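Local coordinates for flap endonuclease 1 (Desulfurococcus amylolyticus, PDB 3ORY), which probably cuts the 5' flaps off branched DNA during replication and repair, as flap endonucleases of the XPG family do, at residues 234-237 and 238-241; 287-290 and 291-294; 338-341 and 342-346; 312-315 and 316-319. All coordinates share one frame; numbering follows the deposited sequence.

Interaction 1: 234-237 and 238-241; sequences GITL and ENLI
Thr236 and Asn239 meet at an N-cap: the threonine stands just before helix 237-247, and its hydroxyl reaches forward to the first turn. With chi1 at 63°, OG1 sits between its own N and carbonyl carbon and accepts from Asn239 N at 3.0 Å, the N-H...O angle being 164°. A small beta-hydroxyl suits this place, since it supplies the acceptor that an opening turn otherwise lacks. The Asn239 side chain lies across that of Thr236 at a slant.

Before the cap, Gly234 ends helix 226-233 in a Schellman motif, its positive phi being easy for a residue without CB. Ile235 then turns inward, and its CD1 lies 4.0 Å from Leu240 CD1; both residues also pack on Leu230, bridging the two helices. Leu237 crosses Ile241 obliquely, and branched aliphatic chains are apt here because helix 290-298 covers them through Leu298. As in other flap endonucleases, helices 237-247 and 261-271 probably form the helix-two-turn-helix (H2TH) motif that holds duplex DNA. The helix proper begins with Leu240 N to Thr236 O, and continues with Ile241 N, 2.9 Å from Leu237 O.

Interaction 2: 287-290 and 291-294; sequences EVDV and IAIK. With PO4 (phosphate ion), chain D.
Ile291 follows the N-cap Asp289 by two residues, its CB 4.2 Å from Asp289 OD1. Water 1 accepts from Ile291 N and donates to Asp289 OD1, which lies 2.7 Å from it, linking the first turn of helix 290-298 to its N-cap. The CB of Ile291 points away from the preceding residues, and its CG1 passes 3.8 Å from O2 of a phosphate ion, probably taken from the crystallisation liquor.

Ala292 receives the direct cap. Its N donates to Asp289 OD1 at 3.2 Å, arriving from well above the carboxylate plane, about 63° out of it. Asp289 CG is anti to its own N (chi1 -169°), which swings the carboxylate back over this turn, and its negative charge would suit the positive end of the helix dipole. The methyl of Ala292 fits close under it, CB being 3.4 Å from Asp289 CG; a methyl is small enough to sit this close to the carboxylate.

Ile293 N donates to Asp289 O. Its CD1 presses on Val288 CG1 at 3.4 Å, tighter than usual for two methyls, so the loop is fastened to the helix by an apolar contact too.

Lys294 N closes the turn on Val290 O. The long chain, bent at chi3 (73°), carries NZ to phosphate O3, 3.0 Å away, and also to O2; Glu238 forms its salt bridge. Ile274 N and Glu275 N complete the grip on the anion. Val290, Ile293 and Lys294 together rest on Ile245 of helix 237-247, while Val288 and Ile293 reach the loop at Asn252 and Tyr251.

Interaction 3: 338-341 and 342-346; sequences ERYV and KAFKE
The rings of Tyr340 and Phe344, one helical turn apart, form an offset edge-to-face pair: the edge of Phe344 is directed at the face of Tyr340, with the planes at 74° and the centroids 5.8 Å apart. The closest approach is off-centre, where Phe344 CD1 comes within 3.4 Å of Tyr340 OH and 3.8 Å of CZ, so the outer end of the tyrosine takes the contact. Both rings leave the helix in the same direction, each CG anti to its backbone N (chi1 173° for Tyr340 and -169° for Phe344), which lays the side chains next to each other along one flank. Aromatic residues suit this buried side because they cover much surface, and the tyrosine adds a hydroxyl that is bonded to Met156 O, so its polar tip is satisfied inside the protein and the ring's outer end is held in place.

On the exposed side, Lys342 folds back instead of stretching out. Successive bends at chi2, chi3 and chi4 bring NZ to 3.6 Å from Val341 CG2, and its CG rests on Glu338 O. Flexible lysine fits a surface position like this. Beneath the side chains runs regular helix: Phe344 N meets Tyr340 O at 2.8 Å, and Ala343 N and Lys345 N bond to Arg339 O and Val341 O.

Within helix 330-347, the aromatic flank faces inward. Pro313 packs against both rings, Tyr340 packs on Ile80 and Val83 of helix 70-84 and on Ile158, just before strand 160-162, Phe344 lies on Trp310, and the small Ala343 lets Glu84 of helix 70-84 come close.

Interaction 4: 312-315 and 316-319; sequences TPDP and DAVK
Asp314 is the N-cap of helix 315-325, and its carboxylate, bent back over the first turn, accepts from Ala317 N. The side chain can be followed outward from the backbone. CB lies 3.9 Å from Ala317 CB, a first apolar touch. CG, anti to the backbone N (chi1 -178°), is thereby placed over the turn, 3.4 Å from that same methyl. OD1 accepts from Ala317 N at 3.3 Å; the bond is fairly straight at the hydrogen, but the donor stands above the carboxylate, some 70° out of its plane. OD2 runs on past the methyl, again 3.4 Å from Ala317 CB. Aspartate suits the cap because its short chain reaches an amide of the opening turn, and its charge would be steadied by the helix dipole.

The residues that follow are equally well matched. Pro315 fills the first position of the helix, where its ring already fixes phi near the helical value and its lack of an N-H costs nothing. Asp316, another acid at this positive end, turns its OD2 to a salt bridge with Arg320 one turn on, and Lys319 NZ forms a salt bridge with Asp324. Ala317 is small enough to fit both beneath the carboxylate and against Ala155 of helix 143-156, whose backbone is hydrogen-bonded to Asp314, while Val318 presses on Leu152 and Met156 of that helix and on Leu337 of helix 330-347. Regular helix starts as Val318 N bonds to Asp314 O at 3.1 Å, and Lys319 N follows with Pro315 O at 2.9 Å.

Overall arrangement
The four contacts form two pairs on opposite sides of the chain's centre. In sequence, interactions 1, 2, 4 and 3 follow one another. Interactions 1 and 2 have centres about 16 Å apart and are joined by the Glu238-Lys294 salt bridge, which ties helix 237-247 to helix 290-298 in the region that probably holds DNA. Interactions 3 and 4, about 12 Å apart between centres, meet where Pro313 packs against Tyr340 and Phe344, with Val341 beside Pro315, so the start of helix 315-325 lies on helix 330-347. Centres of different pairs are 43 to 48 Å apart. Three of the four are helix starts, which define where these peripheral helices begin.

Interaction 1: 234-237 and 238-241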
ATOM      1  N   GLY A 234      -5.017   2.209  24.462  1.00 31.86           N
ATOM      2  CA  GLY A 234      -6.111   2.114  25.432  1.00 31.41           C
ATOM      3  C   GLY A 234      -7.487   2.131  24.784  1.00 30.39           C
ATOM      4  O   GLY A 234      -8.428   2.719  25.328  1.00 30.38           O
ATOM      5  N   ILE A 235      -7.594   1.508  23.608  1.00 28.89           N
ATOM      6  CA  ILE A 235      -8.846   1.487  22.837  1.00 27.84           C
ATOM      7  C   ILE A 235      -9.237   0.057  22.429  1.00 26.50           C
ATOM      8  O   ILE A 235      -8.400  -0.835  22.396  1.00 25.86           O
ATOM      9  CB  ILE A 235      -8.776   2.384  21.563  1.00 27.50           C
ATOM     10  CG1 ILE A 235      -7.686   1.899  20.598  1.00 28.23           C
ATOM     11  CG2 ILE A 235      -8.560   3.857  21.927  1.00 29.40           C
ATOM     12  CD1 ILE A 235      -7.683   2.616  19.252  1.00 30.85           C
ATOM     13  N   THR A 236     -10.518  -0.139  22.135  1.00 25.58           N
ATOM     14  CA  THR A 236     -11.019  -1.401  21.614  1.00 24.78           C
ATOM     15  C   THR A 236     -10.854  -1.420  20.103  1.00 24.28           C
ATOM     16  O   THR A 236     -10.596  -0.379  19.485  1.00 24.97           O
ATOM     17  CB  THR A 236     -12.513  -1.576  21.939  1.00 24.61           C
ATOM     18  OG1 THR A 236     -13.247  -0.542  21.272  1.00 23.33           O
ATOM     19  CG2 THR A 236     -12.769  -1.510  23.466  1.00 25.36           C
ATOM     20  N   LEU A 237     -11.029  -2.592  19.494  1.00 24.15           N
ATOM     21  CA  LEU A 237     -11.028  -2.700  18.039  1.00 23.49           C
ATOM     22  C   LEU A 237     -12.151  -1.841  17.435  1.00 23.49           C
ATOM     23  O   LEU A 237     -11.944  -1.170  16.423  1.00 22.75           O
ATOM     24  CB  LEU A 237     -11.146  -4.165  17.582  1.00 23.48           C
ATOM     25  CG  LEU A 237     -11.235  -4.404  16.060  1.00 23.29           C
ATOM     26  CD1 LEU A 237     -10.031  -3.848  15.288  1.00 24.64           C
ATOM     27  CD2 LEU A 237     -11.431  -5.890  15.732  1.00 24.57           C
ATOM     28  N   GLU A 238     -13.333  -1.852  18.052  1.00 24.06           N
ATOM     29  CA  GLU A 238     -14.428  -0.983  17.573  1.00 24.50           C
ATOM     30  C   GLU A 238     -14.021   0.495  17.582  1.00 24.71           C
ATOM     31  O   GLU A 238     -14.318   1.218  16.631  1.00 24.68           O
ATOM     32  CB  GLU A 238     -15.729  -1.210  18.362  1.00 24.90           C
ATOM     33  CG  GLU A 238     -16.444  -2.503  17.966  1.00 24.97           C
ATOM     34  CD  GLU A 238     -17.831  -2.630  18.569  1.00 27.92           C
ATOM     35  OE1 GLU A 238     -18.440  -1.595  18.928  1.00 27.18           O
ATOM     36  OE2 GLU A 238     -18.318  -3.773  18.668  1.00 29.96           O
ATOM     37  N   ASN A 239     -13.342   0.929  18.646  1.00 24.97           N
ATOM     38  CA  ASN A 239     -12.781   2.287  18.714  1.00 25.77           C
ATOM     39  C   ASN A 239     -11.835   2.554  17.541  1.00 25.10           C
ATOM     40  O   ASN A 239     -11.909   3.614  16.917  1.00 25.29           O
ATOM     41  CB  ASN A 239     -11.983   2.518  20.001  1.00 26.14           C
ATOM     42  CG  ASN A 239     -12.835   2.517  21.279  1.00 28.52           C
ATOM     43  OD1 ASN A 239     -14.076   2.658  21.275  1.00 30.41           O
ATOM     44  ND2 ASN A 239     -12.146   2.361  22.393  1.00 24.31           N
ATOM     45  N   LEU A 240     -10.944   1.599  17.247  1.00 24.45           N
ATOM     46  CA  LEU A 240      -9.993   1.758  16.133  1.00 24.09           C
ATOM     47  C   LEU A 240     -10.717   1.900  14.790  1.00 24.17           C
ATOM     48  O   LEU A 240     -10.382   2.764  13.961  1.00 24.05           O
ATOM     49  CB  LEU A 240      -9.013   0.576  16.064  1.00 23.74           C
ATOM     50  CG  LEU A 240      -7.892   0.711  15.016  1.00 24.40           C
ATOM     51  CD1 LEU A 240      -6.922   1.855  15.401  1.00 24.84           C
ATOM     52  CD2 LEU A 240      -7.123  -0.579  14.803  1.00 22.90           C
ATOM     53  N   ILE A 241     -11.699   1.031  14.567  1.00 23.55           N
ATOM     54  CA  ILE A 241     -12.524   1.119  13.368  1.00 23.63           C
ATOM     55  C   ILE A 241     -13.202   2.497  13.295  1.00 23.95           C
ATOM     56  O   ILE A 241     -13.226   3.131  12.239  1.00 24.36           O
ATOM     57  CB  ILE A 241     -13.561  -0.027  13.320  1.00 23.32           C
ATOM     58  CG1 ILE A 241     -12.847  -1.360  13.075  1.00 23.02           C
ATOM     59  CG2 ILE A 241     -14.616   0.243  12.236  1.00 23.55           C
ATOM     60  CD1 ILE A 241     -13.741  -2.611  13.289  1.00 22.61           C
TER

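Interaction 2: 287-290 and 291-294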
ATOM      1  N   GLU A 287     -25.103  12.191   4.820  1.00 50.88           N
ATOM      2  CA  GLU A 287     -25.384  11.343   5.979  1.00 49.17           C
ATOM      3  C   GLU A 287     -24.779   9.945   5.783  1.00 46.26           C
ATOM      4  O   GLU A 287     -24.811   9.391   4.688  1.00 46.07           O
ATOM      5  CB  GLU A 287     -26.901  11.270   6.227  1.00 50.69           C
ATOM      6  CG  GLU A 287     -27.377  10.195   7.223  1.00 53.37           C
ATOM      7  CD  GLU A 287     -26.946  10.467   8.661  1.00 57.17           C
ATOM      8  OE1 GLU A 287     -25.722  10.470   8.941  1.00 58.38           O
ATOM      9  OE2 GLU A 287     -27.833  10.663   9.519  1.00 59.42           O
ATOM     10  N   VAL A 288     -24.219   9.397   6.859  1.00 43.08           N
ATOM     11  CA  VAL A 288     -23.414   8.184   6.812  1.00 39.58           C
ATOM     12  C   VAL A 288     -23.932   7.200   7.866  1.00 37.25           C
ATOM     13  O   VAL A 288     -24.168   7.598   9.001  1.00 36.86           O
ATOM     14  CB  VAL A 288     -21.920   8.531   7.125  1.00 39.51           C
ATOM     15  CG1 VAL A 288     -21.057   7.309   7.089  1.00 38.39           C
ATOM     16  CG2 VAL A 288     -21.373   9.573   6.147  1.00 40.40           C
ATOM     17  N   ASP A 289     -24.105   5.928   7.500  1.00 34.14           N
ATOM     18  CA  ASP A 289     -24.533   4.906   8.469  1.00 31.74           C
ATOM     19  C   ASP A 289     -23.292   4.338   9.155  1.00 29.84           C
ATOM     20  O   ASP A 289     -22.798   3.271   8.785  1.00 28.17           O
ATOM     21  CB  ASP A 289     -25.338   3.798   7.774  1.00 31.59           C
ATOM     22  CG  ASP A 289     -26.035   2.860   8.752  1.00 31.96           C
ATOM     23  OD1 ASP A 289     -25.674   2.811   9.949  1.00 30.24           O
ATOM     24  OD2 ASP A 289     -26.954   2.145   8.312  1.00 32.32           O
ATOM     25  N   VAL A 290     -22.789   5.061  10.154  1.00 28.48           N
ATOM     26  CA  VAL A 290     -21.494   4.729  10.763  1.00 27.17           C
ATOM     27  C   VAL A 290     -21.516   3.401  11.512  1.00 26.48           C
ATOM     28  O   VAL A 290     -20.497   2.735  11.591  1.00 25.25           O
ATOM     29  CB  VAL A 290     -20.958   5.863  11.692  1.00 27.60           C
ATOM     30  CG1 VAL A 290     -20.746   7.160  10.890  1.00 27.43           C
ATOM     31  CG2 VAL A 290     -21.884   6.095  12.891  1.00 27.12           C
ATOM     32  N   ILE A 291     -22.673   3.021  12.052  1.00 25.91           N
ATOM     33  CA  ILE A 291     -22.778   1.745  12.768  1.00 26.18           C
ATOM     34  C   ILE A 291     -22.679   0.566  11.796  1.00 25.41           C
ATOM     35  O   ILE A 291     -21.966  -0.410  12.059  1.00 26.10           O
ATOM     36  CB  ILE A 291     -24.057   1.638  13.650  1.00 26.90           C
ATOM     37  CG1 ILE A 291     -24.025   2.701  14.763  1.00 28.47           C
ATOM     38  CG2 ILE A 291     -24.163   0.228  14.268  1.00 25.96           C
ATOM     39  CD1 ILE A 291     -25.289   2.765  15.657  1.00 31.78           C
ATOM     40  N   ALA A 292     -23.376   0.661  10.674  1.00 24.38           N
ATOM     41  CA  ALA A 292     -23.301  -0.384   9.652  1.00 23.85           C
ATOM     42  C   ALA A 292     -21.885  -0.534   9.085  1.00 22.97           C
ATOM     43  O   ALA A 292     -21.429  -1.651   8.822  1.00 22.70           O
ATOM     44  CB  ALA A 292     -24.317  -0.111   8.524  1.00 23.95           C
ATOM     45  N   ILE A 293     -21.191   0.588   8.898  1.00 23.06           N
ATOM     46  CA  ILE A 293     -19.814   0.560   8.394  1.00 22.54           C
ATOM     47  C   ILE A 293     -18.895  -0.132   9.407  1.00 22.17           C
ATOM     48  O   ILE A 293     -18.093  -0.983   9.035  1.00 22.59           O
ATOM     49  CB  ILE A 293     -19.267   1.969   8.057  1.00 21.92           C
ATOM     50  CG1 ILE A 293     -20.092   2.611   6.941  1.00 23.10           C
ATOM     51  CG2 ILE A 293     -17.812   1.877   7.619  1.00 21.34           C
ATOM     52  CD1 ILE A 293     -19.812   4.118   6.733  1.00 22.03           C
ATOM     53  N   LYS A 294     -19.020   0.230  10.680  1.00 22.56           N
ATOM     54  CA  LYS A 294     -18.272  -0.439  11.744  1.00 22.54           C
ATOM     55  C   LYS A 294     -18.516  -1.951  11.749  1.00 22.44           C
ATOM     56  O   LYS A 294     -17.564  -2.754  11.742  1.00 22.33           O
ATOM     57  CB  LYS A 294     -18.643   0.157  13.119  1.00 22.31           C
ATOM     58  CG  LYS A 294     -17.914  -0.529  14.292  1.00 22.66           C
ATOM     59  CD  LYS A 294     -18.283   0.077  15.654  1.00 23.16           C
ATOM     60  CE  LYS A 294     -19.704  -0.327  16.085  1.00 25.00           C
ATOM     61  NZ  LYS A 294     -20.072   0.196  17.454  1.00 24.36           N
TER
HETATM   62  P   PO4 D 356     -20.584   3.787  17.442  1.00 28.12           P
HETATM   63  O1  PO4 D 356     -20.830   4.474  16.116  1.00 28.89           O
HETATM   64  O2  PO4 D 356     -21.682   2.794  17.697  1.00 28.46           O
HETATM   65  O3  PO4 D 356     -19.275   3.059  17.413  1.00 27.21           O
HETATM   66  O4  PO4 D 356     -20.560   4.868  18.493  1.00 27.56           O
HETATM   67  O   HOH W   1     -25.372   4.445  12.030  1.00 30.31           O

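Interaction 3: 338-341 and 342-346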
ATOM      1  N   GLU A 338      18.253 -13.794 -14.043  1.00 38.92           N
ATOM      2  CA  GLU A 338      19.338 -14.694 -13.637  1.00 41.15           C
ATOM      3  C   GLU A 338      19.416 -14.794 -12.117  1.00 41.48           C
ATOM      4  O   GLU A 338      19.411 -15.893 -11.556  1.00 42.09           O
ATOM      5  CB  GLU A 338      20.684 -14.197 -14.161  1.00 42.10           C
ATOM      6  CG  GLU A 338      20.867 -14.233 -15.661  1.00 44.98           C
ATOM      7  CD  GLU A 338      22.202 -13.628 -16.077  1.00 48.89           C
ATOM      8  OE1 GLU A 338      23.066 -13.431 -15.195  1.00 50.70           O
ATOM      9  OE2 GLU A 338      22.383 -13.344 -17.278  1.00 51.61           O
ATOM     10  N   ARG A 339      19.482 -13.643 -11.454  1.00 41.59           N
ATOM     11  CA  ARG A 339      19.540 -13.599  -9.993  1.00 42.04           C
ATOM     12  C   ARG A 339      18.246 -14.104  -9.357  1.00 40.65           C
ATOM     13  O   ARG A 339      18.282 -14.849  -8.376  1.00 40.54           O
ATOM     14  CB  ARG A 339      19.867 -12.184  -9.509  1.00 42.59           C
ATOM     15  CG  ARG A 339      21.341 -11.843  -9.604  1.00 46.73           C
ATOM     16  CD  ARG A 339      21.558 -10.356  -9.803  1.00 51.77           C
ATOM     17  NE  ARG A 339      22.920 -10.083 -10.274  1.00 56.87           N
ATOM     18  CZ  ARG A 339      23.344  -8.902 -10.723  1.00 58.67           C
ATOM     19  NH1 ARG A 339      24.597  -8.757 -11.131  1.00 59.80           N
ATOM     20  NH2 ARG A 339      22.513  -7.862 -10.771  1.00 59.66           N
ATOM     21  N   TYR A 340      17.110 -13.717  -9.935  1.00 39.10           N
ATOM     22  CA  TYR A 340      15.817 -14.083  -9.378  1.00 38.02           C
ATOM     23  C   TYR A 340      15.575 -15.588  -9.379  1.00 38.63           C
ATOM     24  O   TYR A 340      15.122 -16.132  -8.371  1.00 38.33           O
ATOM     25  CB  TYR A 340      14.669 -13.350 -10.094  1.00 37.06           C
ATOM     26  CG  TYR A 340      13.283 -13.809  -9.687  1.00 35.35           C
ATOM     27  CD1 TYR A 340      12.832 -13.684  -8.362  1.00 35.54           C
ATOM     28  CD2 TYR A 340      12.407 -14.351 -10.631  1.00 35.61           C
ATOM     29  CE1 TYR A 340      11.537 -14.097  -7.993  1.00 34.48           C
ATOM     30  CE2 TYR A 340      11.113 -14.761 -10.276  1.00 34.37           C
ATOM     31  CZ  TYR A 340      10.692 -14.634  -8.953  1.00 34.32           C
ATOM     32  OH  TYR A 340       9.423 -15.054  -8.617  1.00 34.87           O
ATOM     33  N   VAL A 341      15.874 -16.260 -10.491  1.00 39.35           N
ATOM     34  CA  VAL A 341      15.652 -17.712 -10.561  1.00 40.76           C
ATOM     35  C   VAL A 341      16.506 -18.476  -9.538  1.00 42.27           C
ATOM     36  O   VAL A 341      16.039 -19.441  -8.926  1.00 42.25           O
ATOM     37  CB  VAL A 341      15.789 -18.307 -11.998  1.00 40.99           C
ATOM     38  CG1 VAL A 341      14.728 -17.706 -12.934  1.00 40.32           C
ATOM     39  CG2 VAL A 341      17.191 -18.127 -12.574  1.00 41.81           C
ATOM     40  N   LYS A 342      17.740 -18.023  -9.335  1.00 43.87           N
ATOM     41  CA  LYS A 342      18.616 -18.630  -8.332  1.00 45.95           C
ATOM     42  C   LYS A 342      18.057 -18.446  -6.925  1.00 45.82           C
ATOM     43  O   LYS A 342      17.932 -19.413  -6.170  1.00 45.99           O
ATOM     44  CB  LYS A 342      20.044 -18.084  -8.435  1.00 47.07           C
ATOM     45  CG  LYS A 342      20.781 -18.448  -9.741  1.00 50.23           C
ATOM     46  CD  LYS A 342      21.214 -19.933  -9.818  1.00 55.93           C
ATOM     47  CE  LYS A 342      20.139 -20.840 -10.457  1.00 57.23           C
ATOM     48  NZ  LYS A 342      19.829 -20.490 -11.879  1.00 58.51           N
ATOM     49  N   ALA A 343      17.683 -17.212  -6.595  1.00 45.81           N
ATOM     50  CA  ALA A 343      17.131 -16.913  -5.277  1.00 46.03           C
ATOM     51  C   ALA A 343      15.798 -17.636  -5.048  1.00 46.07           C
ATOM     52  O   ALA A 343      15.517 -18.076  -3.935  1.00 45.89           O
ATOM     53  CB  ALA A 343      16.991 -15.411  -5.083  1.00 45.52           C
ATOM     54  N   PHE A 344      14.996 -17.780  -6.107  1.00 46.26           N
ATOM     55  CA  PHE A 344      13.718 -18.501  -6.031  1.00 46.66           C
ATOM     56  C   PHE A 344      13.934 -19.965  -5.650  1.00 48.01           C
ATOM     57  O   PHE A 344      13.268 -20.489  -4.763  1.00 47.50           O
ATOM     58  CB  PHE A 344      12.966 -18.421  -7.368  1.00 46.16           C
ATOM     59  CG  PHE A 344      11.542 -18.905  -7.299  1.00 45.82           C
ATOM     60  CD1 PHE A 344      10.492 -17.998  -7.192  1.00 45.42           C
ATOM     61  CD2 PHE A 344      11.247 -20.267  -7.354  1.00 46.78           C
ATOM     62  CE1 PHE A 344       9.164 -18.437  -7.132  1.00 44.65           C
ATOM     63  CE2 PHE A 344       9.923 -20.714  -7.290  1.00 46.61           C
ATOM     64  CZ  PHE A 344       8.887 -19.797  -7.175  1.00 45.30           C
ATOM     65  N   LYS A 345      14.862 -20.608  -6.349  1.00 50.00           N
ATOM     66  CA  LYS A 345      15.230 -22.001  -6.113  1.00 52.55           C
ATOM     67  C   LYS A 345      15.731 -22.212  -4.673  1.00 53.79           C
ATOM     68  O   LYS A 345      15.368 -23.193  -4.029  1.00 54.15           O
ATOM     69  CB  LYS A 345      16.285 -22.416  -7.150  1.00 53.46           C
ATOM     70  CG  LYS A 345      16.715 -23.886  -7.166  1.00 56.29           C
ATOM     71  CD  LYS A 345      17.666 -24.127  -8.352  1.00 59.46           C
ATOM     72  CE  LYS A 345      18.781 -25.123  -8.029  1.00 62.22           C
ATOM     73  NZ  LYS A 345      18.402 -26.545  -8.294  1.00 64.15           N
ATOM     74  N   GLU A 346      16.534 -21.272  -4.174  1.00 54.94           N
ATOM     75  CA  GLU A 346      17.130 -21.370  -2.837  1.00 56.87           C
ATOM     76  C   GLU A 346      16.158 -21.032  -1.699  1.00 56.60           C
ATOM     77  O   GLU A 346      16.121 -21.736  -0.686  1.00 56.80           O
ATOM     78  CB  GLU A 346      18.384 -20.484  -2.734  1.00 57.43           C
ATOM     79  CG  GLU A 346      19.601 -21.004  -3.518  1.00 60.69           C
ATOM     80  CD  GLU A 346      20.631 -19.913  -3.851  1.00 63.50           C
ATOM     81  OE1 GLU A 346      20.315 -18.708  -3.710  1.00 64.38           O
ATOM     82  OE2 GLU A 346      21.761 -20.266  -4.268  1.00 65.16           O
TER

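Interaction 4: 312-315 and 316-319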
ATOM      1  N   THR A 312       7.428 -22.339 -10.539  1.00 40.71           N
ATOM      2  CA  THR A 312       8.672 -22.051 -11.232  1.00 40.41           C
ATOM      3  C   THR A 312       8.524 -20.794 -12.091  1.00 38.85           C
ATOM      4  O   THR A 312       7.609 -20.703 -12.899  1.00 37.92           O
ATOM      5  CB  THR A 312       9.091 -23.254 -12.115  1.00 41.48           C
ATOM      6  OG1 THR A 312       9.135 -24.431 -11.301  1.00 42.78           O
ATOM      7  CG2 THR A 312      10.469 -23.029 -12.758  1.00 42.10           C
ATOM      8  N   PRO A 313       9.422 -19.810 -11.904  1.00 38.27           N
ATOM      9  CA  PRO A 313       9.372 -18.639 -12.779  1.00 37.36           C
ATOM     10  C   PRO A 313       9.494 -19.019 -14.258  1.00 37.14           C
ATOM     11  O   PRO A 313      10.153 -20.015 -14.597  1.00 37.60           O
ATOM     12  CB  PRO A 313      10.578 -17.816 -12.330  1.00 37.49           C
ATOM     13  CG  PRO A 313      10.785 -18.228 -10.894  1.00 38.62           C
ATOM     14  CD  PRO A 313      10.443 -19.677 -10.848  1.00 38.52           C
ATOM     15  N   ASP A 314       8.843 -18.236 -15.116  1.00 35.66           N
ATOM     16  CA  ASP A 314       8.898 -18.418 -16.561  1.00 35.83           C
ATOM     17  C   ASP A 314       9.641 -17.213 -17.166  1.00 35.22           C
ATOM     18  O   ASP A 314       9.024 -16.192 -17.470  1.00 34.51           O
ATOM     19  CB  ASP A 314       7.463 -18.559 -17.108  1.00 35.65           C
ATOM     20  CG  ASP A 314       7.411 -18.806 -18.620  1.00 36.85           C
ATOM     21  OD1 ASP A 314       8.420 -18.632 -19.334  1.00 37.05           O
ATOM     22  OD2 ASP A 314       6.316 -19.150 -19.100  1.00 38.12           O
ATOM     23  N   PRO A 315      10.983 -17.314 -17.302  1.00 35.74           N
ATOM     24  CA  PRO A 315      11.789 -16.160 -17.732  1.00 35.30           C
ATOM     25  C   PRO A 315      11.361 -15.579 -19.078  1.00 34.82           C
ATOM     26  O   PRO A 315      11.274 -14.357 -19.224  1.00 34.21           O
ATOM     27  CB  PRO A 315      13.212 -16.731 -17.807  1.00 36.49           C
ATOM     28  CG  PRO A 315      13.208 -17.833 -16.778  1.00 36.82           C
ATOM     29  CD  PRO A 315      11.836 -18.456 -16.911  1.00 36.10           C
ATOM     30  N   ASP A 316      11.068 -16.433 -20.053  1.00 34.73           N
ATOM     31  CA  ASP A 316      10.677 -15.909 -21.353  1.00 34.51           C
ATOM     32  C   ASP A 316       9.373 -15.104 -21.281  1.00 33.31           C
ATOM     33  O   ASP A 316       9.261 -14.055 -21.923  1.00 32.91           O
ATOM     34  CB  ASP A 316      10.570 -16.997 -22.409  1.00 35.44           C
ATOM     35  CG  ASP A 316      10.531 -16.417 -23.809  1.00 36.28           C
ATOM     36  OD1 ASP A 316      11.595 -16.013 -24.301  1.00 39.54           O
ATOM     37  OD2 ASP A 316       9.450 -16.356 -24.409  1.00 37.85           O
ATOM     38  N   ALA A 317       8.413 -15.586 -20.491  1.00 32.25           N
ATOM     39  CA  ALA A 317       7.134 -14.890 -20.326  1.00 31.71           C
ATOM     40  C   ALA A 317       7.358 -13.532 -19.666  1.00 31.14           C
ATOM     41  O   ALA A 317       6.748 -12.545 -20.066  1.00 30.56           O
ATOM     42  CB  ALA A 317       6.146 -15.730 -19.520  1.00 31.66           C
ATOM     43  N   VAL A 318       8.254 -13.479 -18.680  1.00 31.13           N
ATOM     44  CA  VAL A 318       8.626 -12.198 -18.073  1.00 31.41           C
ATOM     45  C   VAL A 318       9.245 -11.268 -19.129  1.00 31.72           C
ATOM     46  O   VAL A 318       8.867 -10.099 -19.225  1.00 31.19           O
ATOM     47  CB  VAL A 318       9.588 -12.350 -16.869  1.00 31.70           C
ATOM     48  CG1 VAL A 318      10.005 -10.971 -16.345  1.00 31.12           C
ATOM     49  CG2 VAL A 318       8.938 -13.157 -15.739  1.00 31.98           C
ATOM     50  N   LYS A 319      10.183 -11.793 -19.923  1.00 32.66           N
ATOM     51  CA  LYS A 319      10.802 -11.006 -20.994  1.00 33.25           C
ATOM     52  C   LYS A 319       9.767 -10.464 -21.981  1.00 33.16           C
ATOM     53  O   LYS A 319       9.813  -9.289 -22.347  1.00 32.62           O
ATOM     54  CB  LYS A 319      11.854 -11.804 -21.762  1.00 34.19           C
ATOM     55  CG  LYS A 319      12.485 -10.968 -22.880  1.00 35.70           C
ATOM     56  CD  LYS A 319      12.593 -11.697 -24.214  1.00 37.92           C
ATOM     57  CE  LYS A 319      11.310 -12.337 -24.656  1.00 37.89           C
ATOM     58  NZ  LYS A 319      11.273 -12.439 -26.137  1.00 35.20           N
TER